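Local coordinates for protein putative 2,5-diketo-D-gluconic acid reductase B (Sinorhizobium meliloti, PDB 3UP8) that probably reduces methylglyoxal to hydroxyacetone with NADPH, as a TIM-barrel member of the aldo/keto reductase family, at residues 160-163 with 164-167. Numbering follows the deposited sequence.
Sequences FNTT and QMEE
Q164 lays its side chain across that of N161 at about a right angle, their amide planes turned 36° apart, and together the two residues form a capping box at the start of helix 162-171. From the N-cap, N161 OD1 accepts the backbone N-H of Q164 (OD1 to N 2.8 Å), a bond nearly in line with the side-chain C=O. Asparagine suits the place because its short arm, with CG lodged between the backbone N and the carbonyl carbon (chi1 67°), turns OD1 back over the first turn. Q164 answers in kind: OE1 accepts from N161 N at 3.0 Å, the donor tilted 24° out of the carbonyl plane, and glutamine has the length to span that distance. The first regular helical bonds follow, M165 N to N161 O at 2.9 Å and E166 N to T162 O at 3.0 Å. Alongside the box, F160 CD1 comes 3.5 Å from Q164 CB, and F160 CB meets M165 CG at 4.0 Å, an apolar contact at the first turn. N161 ND2 is bound by the carbonyl of E295 and T162 OG1 by D297, tying the C-terminal tail to this helix start; E166 forms a salt bridge with R198 of helix 190-199. With N161 replaced by an alanine, the backbone N-H of Q164 is likely to lose its capping acceptor and the E295 carbonyl this donor. Two reciprocal bonds, each from a backbone N-H to a side-chain oxygen, thus mark the start of the helix, just after barrel strand 152-158, and probably help to define it.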
loop_
_atom_site.group_PDB
_atom_site.type_symbol
_atom_site.label_atom_id
_atom_site.label_comp_id
_atom_site.label_asym_id
_atom_site.label_seq_id
_atom_site.Cartn_x
_atom_site.Cartn_y
_atom_site.Cartn_z
ATOM N N PHE A 160 -6.798 -7.693 -6.016
ATOM C CA PHE A 160 -7.934 -8.600 -6.070
ATOM C C PHE A 160 -9.185 -7.793 -6.433
ATOM O O PHE A 160 -9.370 -6.665 -5.951
ATOM C CB PHE A 160 -8.147 -9.261 -4.705
ATOM C CG PHE A 160 -7.234 -10.432 -4.427
ATOM C CD1 PHE A 160 -7.722 -11.564 -3.764
ATOM C CD2 PHE A 160 -5.896 -10.412 -4.809
ATOM C CE1 PHE A 160 -6.880 -12.654 -3.492
ATOM C CE2 PHE A 160 -5.055 -11.499 -4.553
ATOM C CZ PHE A 160 -5.539 -12.619 -3.893
ATOM N N ASN A 161 -10.055 -8.378 -7.257
ATOM C CA ASN A 161 -11.352 -7.764 -7.511
ATOM C C ASN A 161 -12.306 -8.110 -6.361
ATOM O O ASN A 161 -11.914 -8.856 -5.444
ATOM C CB ASN A 161 -11.883 -8.171 -8.898
ATOM C CG ASN A 161 -12.219 -9.651 -9.001
ATOM O OD1 ASN A 161 -12.382 -10.338 -7.995
ATOM N ND2 ASN A 161 -12.335 -10.145 -10.234
ATOM N N THR A 162 -13.537 -7.580 -6.385
ATOM C CA THR A 162 -14.462 -7.766 -5.258
ATOM C C THR A 162 -14.824 -9.235 -5.036
ATOM O O THR A 162 -14.961 -9.688 -3.900
ATOM C CB THR A 162 -15.763 -6.886 -5.365
ATOM O OG1 THR A 162 -16.429 -7.180 -6.586
ATOM C CG2 THR A 162 -15.419 -5.406 -5.385
ATOM N N THR A 163 -14.953 -9.977 -6.131
ATOM C CA THR A 163 -15.276 -11.391 -6.065
ATOM C C THR A 163 -14.164 -12.130 -5.313
ATOM O O THR A 163 -14.433 -12.963 -4.450
ATOM C CB THR A 163 -15.457 -11.985 -7.482
ATOM O OG1 THR A 163 -16.482 -11.243 -8.156
ATOM C CG2 THR A 163 -15.890 -13.441 -7.390
ATOM N N GLN A 164 -12.916 -11.779 -5.620
ATOM C CA GLN A 164 -11.763 -12.431 -5.001
ATOM C C GLN A 164 -11.542 -11.989 -3.556
ATOM O O GLN A 164 -11.013 -12.752 -2.738
ATOM C CB GLN A 164 -10.522 -12.195 -5.852
ATOM C CG GLN A 164 -10.661 -12.778 -7.264
ATOM C CD GLN A 164 -9.653 -12.214 -8.241
ATOM O OE1 GLN A 164 -9.175 -11.079 -8.103
ATOM N NE2 GLN A 164 -9.317 -13.007 -9.241
HETATM N N MSE A 165 -11.931 -10.752 -3.257
HETATM C CA MSE A 165 -11.866 -10.230 -1.908
HETATM C C MSE A 165 -12.807 -11.049 -1.031
HETATM O O MSE A 165 -12.424 -11.496 0.053
HETATM C CB MSE A 165 -12.265 -8.747 -1.869
HETATM C CG MSE A 165 -11.239 -7.810 -2.536
HETATM SE SE MSE A 165 -12.003 -6.025 -2.848
HETATM C CE MSE A 165 -12.181 -5.496 -1.016
ATOM N N GLU A 166 -14.030 -11.260 -1.525
ATOM C CA GLU A 166 -15.032 -12.026 -0.788
ATOM C C GLU A 166 -14.533 -13.450 -0.597
ATOM O O GLU A 166 -14.654 -14.000 0.500
ATOM C CB GLU A 166 -16.395 -11.983 -1.497
ATOM C CG GLU A 166 -17.097 -10.620 -1.352
ATOM C CD GLU A 166 -18.151 -10.330 -2.436
ATOM O OE1 GLU A 166 -18.623 -11.275 -3.126
ATOM O OE2 GLU A 166 -18.508 -9.135 -2.595
ATOM N N GLU A 167 -13.951 -14.026 -1.652
ATOM C CA GLU A 167 -13.411 -15.385 -1.587
ATOM C C GLU A 167 -12.262 -15.477 -0.577
ATOM O O GLU A 167 -12.240 -16.378 0.246
ATOM C CB GLU A 167 -12.967 -15.902 -2.972
ATOM C CG GLU A 167 -12.261 -17.271 -2.916
ATOM C CD GLU A 167 -11.791 -17.796 -4.269
ATOM O OE1 GLU A 167 -11.260 -17.014 -5.090
ATOM O OE2 GLU A 167 -11.930 -19.015 -4.499
#